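Local coordinates for endo-1,4-beta-xylanase D (Paenibacillus polymyxa, PDB 1W0N), which is a xylan-degrading hydrolase, represented here by its family 36 carbohydrate-binding module, a calcium-dependent domain that probably holds the enzyme on xylan, at residues Lys72-Ile77 and Val82-Phe87. Numbering follows the deposited sequence.
Sequences KVDLVI and VGSFNF
Val73 O takes one hydrogen bond from across the sheet, from Phe85 N at 2.8 Å, and a weaker CA-H...O contact from Ser84 CA. Val73 N answers with a bond to Phe85 O in that carbonyl's plane, completing a hydrogen-bonded antiparallel pair in the beta hairpin of strands 70-77 and 80-88, at one edge of a five-stranded sheet of this beta-sandwich module. Toward the turn, Leu75 N reaches Gly83 O almost straight (177°), and Val82 N closes on Leu75 O at 2.9 Å. Gly83 adopts a nearly fully extended backbone with a positive phi, which residues with a CB rarely enter.

The alternation of the strands sorts the residue types. Val73, Leu75, Phe85 and Phe87 face the interior, where Val61 of the opposing sheet touches both rings and Leu75 meets Ile59 and Ile127. Leu75 CB lies obliquely against Phe85 CE2 at 3.9 Å, whereas Val73 CG2 comes to the edge of the Phe87 ring, near its plane. With its chi1 of -60°, Val82 sets CG2 between its own backbone N and carbonyl carbon, and this methyl packs against Leu75 CD2 at 3.6 Å.

Lys72, Asp74, Ser84 and Asn86 line the other, partly exposed face, where polar ends can meet water or, for Asp74 and Asn86, Thr114 and Thr88. Asp74 OD1 hydrogen-bonds to Thr114 OG1, tying the hairpin to the residue just beyond strand 107-113, its neighbour in the sheet; in the modelled conformer, one of two, Ser84 OG also reaches Thr114 OG1. Lys72 CE approaches Asn86 OD1 at 3.9 Å, and its NZ donates to a water at 2.6 Å, which in turn donates to Ser84 O at 2.8 Å.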
ATOM      1  N   LYS A  72      -7.294   0.754   6.701  1.00  7.22           N
ATOM      2  CA  LYS A  72      -7.244  -0.315   5.709  1.00  7.67           C
ATOM      3  C   LYS A  72      -6.789   0.250   4.376  1.00  6.82           C
ATOM      4  O   LYS A  72      -7.251   1.297   3.952  1.00  7.59           O
ATOM      5  CB  LYS A  72      -8.585  -1.026   5.557  1.00 10.14           C
ATOM      6  CG  LYS A  72      -8.801  -2.096   6.676  1.00 13.89           C
ATOM      7  CD  LYS A  72     -10.040  -2.846   6.459  1.00 18.00           C
ATOM      8  CE  LYS A  72     -10.117  -4.021   7.301  1.00 18.56           C
ATOM      9  NZ  LYS A  72     -10.005  -5.202   6.438  1.00 29.20           N
ATOM     10  N   VAL A  73      -5.884  -0.493   3.726  1.00  6.51           N
ATOM     11  CA  VAL A  73      -5.266  -0.078   2.480  1.00  6.39           C
ATOM     12  C   VAL A  73      -5.484  -1.149   1.409  1.00  5.95           C
ATOM     13  O   VAL A  73      -5.010  -2.275   1.574  1.00  7.20           O
ATOM     14  CB  VAL A  73      -3.753   0.161   2.685  1.00  6.87           C
ATOM     15  CG1 VAL A  73      -3.077   0.561   1.389  1.00  8.25           C
ATOM     16  CG2 VAL A  73      -3.509   1.215   3.759  1.00  7.52           C
ATOM     17  N   ASP A  74      -6.176  -0.784   0.336  1.00  6.01           N
ATOM     18  CA  ASP A  74      -6.320  -1.671  -0.814  1.00  5.92           C
ATOM     19  C   ASP A  74      -5.026  -1.735  -1.618  1.00  5.93           C
ATOM     20  O   ASP A  74      -4.354  -0.717  -1.824  1.00  6.85           O
ATOM     21  CB  ASP A  74      -7.397  -1.150  -1.757  1.00  7.29           C
ATOM     22  CG  ASP A  74      -8.822  -1.417  -1.296  1.00  9.07           C
ATOM     23  OD1 ASP A  74      -9.023  -2.201  -0.378  1.00 11.18           O
ATOM     24  OD2 ASP A  74      -9.769  -0.840  -1.886  1.00 11.76           O
ATOM     25  N   LEU A  75      -4.725  -2.940  -2.089  1.00  5.82           N
ATOM     26  CA  LEU A  75      -3.681  -3.168  -3.071  1.00  6.09           C
ATOM     27  C   LEU A  75      -4.336  -3.432  -4.414  1.00  5.82           C
ATOM     28  O   LEU A  75      -5.156  -4.345  -4.547  1.00  6.24           O
ATOM     29  CB  LEU A  75      -2.826  -4.362  -2.669  1.00  6.74           C
ATOM     30  CG  LEU A  75      -1.766  -4.797  -3.668  1.00  7.77           C
ATOM     31  CD1 LEU A  75      -0.752  -3.695  -3.932  1.00  9.44           C
ATOM     32  CD2 LEU A  75      -1.074  -6.067  -3.187  1.00  9.30           C
ATOM     33  N   VAL A  76      -3.961  -2.619  -5.400  1.00  6.37           N
ATOM     34  CA  VAL A  76      -4.502  -2.701  -6.746  1.00  6.99           C
ATOM     35  C   VAL A  76      -3.329  -3.064  -7.662  1.00  7.06           C
ATOM     36  O   VAL A  76      -2.304  -2.385  -7.669  1.00  8.23           O
ATOM     37  CB  VAL A  76      -5.161  -1.410  -7.162  1.00  8.70           C
ATOM     38  CG1 VAL A  76      -5.996  -1.611  -8.414  1.00 10.62           C
ATOM     39  CG2 VAL A  76      -6.019  -0.832  -6.019  1.00 11.40           C
ATOM     40  N   ILE A  77      -3.460  -4.159  -8.407  1.00  7.29           N
ATOM     41  CA  ILE A  77      -2.428  -4.576  -9.372  1.00  7.47           C
ATOM     42  C   ILE A  77      -3.097  -4.650 -10.723  1.00  8.57           C
ATOM     43  O   ILE A  77      -4.045  -5.418 -10.923  1.00  9.77           O
ATOM     44  CB  ILE A  77      -1.813  -5.953  -9.005  1.00  7.76           C
ATOM     45  CG1 ILE A  77      -1.184  -5.915  -7.610  1.00  8.39           C
ATOM     46  CG2 ILE A  77      -0.780  -6.360 -10.067  1.00  8.25           C
ATOM     47  CD1 ILE A  77      -0.621  -7.244  -7.151  1.00  9.94           C
ATOM     48  N   VAL A  82      -6.759  -6.606  -5.309  1.00  8.13           N
ATOM     49  CA  VAL A  82      -6.422  -7.997  -5.008  1.00  8.67           C
ATOM     50  C   VAL A  82      -6.575  -8.344  -3.536  1.00  8.56           C
ATOM     51  O   VAL A  82      -6.561  -9.528  -3.180  1.00 10.13           O
ATOM     52  CB  VAL A  82      -5.012  -8.381  -5.475  1.00  9.16           C
ATOM     53  CG1 VAL A  82      -4.872  -8.203  -6.984  1.00 11.12           C
ATOM     54  CG2 VAL A  82      -3.932  -7.599  -4.722  1.00  8.97           C
ATOM     55  N   GLY A  83      -6.728  -7.339  -2.686  1.00  8.16           N
ATOM     56  CA  GLY A  83      -6.875  -7.554  -1.261  1.00  7.97           C
ATOM     57  C   GLY A  83      -6.623  -6.236  -0.540  1.00  7.38           C
ATOM     58  O   GLY A  83      -6.334  -5.223  -1.166  1.00  7.33           O
ATOM     59  N   SER A  84      -6.766  -6.283   0.790  1.00  7.76           N
ATOM     60  CA  SER A  84      -6.559  -5.119   1.616  1.00  8.33           C
ATOM     61  C   SER A  84      -5.708  -5.446   2.829  1.00  8.07           C
ATOM     62  O   SER A  84      -5.956  -6.421   3.509  1.00 10.23           O
ATOM     63  CB  SER A  84      -7.897  -4.465   2.078  1.00 11.08           C
ATOM     64  OG  SER A  84      -7.991  -3.830   3.307  0.33 15.68           O
ATOM     65  N   PHE A  85      -4.783  -4.566   3.148  1.00  6.05           N
ATOM     66  CA  PHE A  85      -3.970  -4.657   4.337  1.00  5.85           C
ATOM     67  C   PHE A  85      -4.651  -3.906   5.483  1.00  6.00           C
ATOM     68  O   PHE A  85      -5.158  -2.806   5.307  1.00  7.38           O
ATOM     69  CB  PHE A  85      -2.610  -3.993   4.100  1.00  6.18           C
ATOM     70  CG  PHE A  85      -1.810  -4.632   2.993  1.00  6.00           C
ATOM     71  CD1 PHE A  85      -1.119  -5.815   3.198  1.00  6.30           C
ATOM     72  CD2 PHE A  85      -1.692  -3.992   1.770  1.00  6.97           C
ATOM     73  CE1 PHE A  85      -0.354  -6.401   2.201  1.00  6.68           C
ATOM     74  CE2 PHE A  85      -0.925  -4.569   0.766  1.00  7.64           C
ATOM     75  CZ  PHE A  85      -0.265  -5.772   0.972  1.00  7.22           C
ATOM     76  N   ASN A  86      -4.626  -4.526   6.662  1.00  5.42           N
ATOM     77  CA  ASN A  86      -5.188  -3.954   7.878  1.00  5.44           C
ATOM     78  C   ASN A  86      -4.049  -3.502   8.781  1.00  4.96           C
ATOM     79  O   ASN A  86      -3.276  -4.340   9.260  1.00  5.63           O
ATOM     80  CB  ASN A  86      -6.014  -5.040   8.568  1.00  6.55           C
ATOM     81  CG  ASN A  86      -6.652  -4.594   9.862  1.00  6.80           C
ATOM     82  OD1 ASN A  86      -7.772  -5.113  10.190  1.00  9.17           O
ATOM     83  ND2 ASN A  86      -6.030  -3.787  10.602  1.00  7.92           N
ATOM     84  N   PHE A  87      -3.945  -2.178   8.972  1.00  5.16           N
ATOM     85  CA  PHE A  87      -3.011  -1.621   9.948  1.00  5.14           C
ATOM     86  C   PHE A  87      -3.835  -1.045  11.090  1.00  5.25           C
ATOM     87  O   PHE A  87      -4.455   0.015  10.960  1.00  5.97           O
ATOM     88  CB  PHE A  87      -2.139  -0.517   9.321  1.00  5.66           C
ATOM     89  CG  PHE A  87      -1.347  -1.037   8.156  1.00  5.22           C
ATOM     90  CD1 PHE A  87      -0.274  -1.888   8.360  1.00  5.62           C
ATOM     91  CD2 PHE A  87      -1.699  -0.702   6.858  1.00  6.11           C
ATOM     92  CE1 PHE A  87       0.443  -2.419   7.286  1.00  6.09           C
ATOM     93  CE2 PHE A  87      -0.979  -1.220   5.774  1.00  6.87           C
ATOM     94  CZ  PHE A  87       0.071  -2.087   5.990  1.00  6.64           C
TER
HETATM   95  O   HOH W   1      -7.853  -6.349   5.603  0.50 12.39           O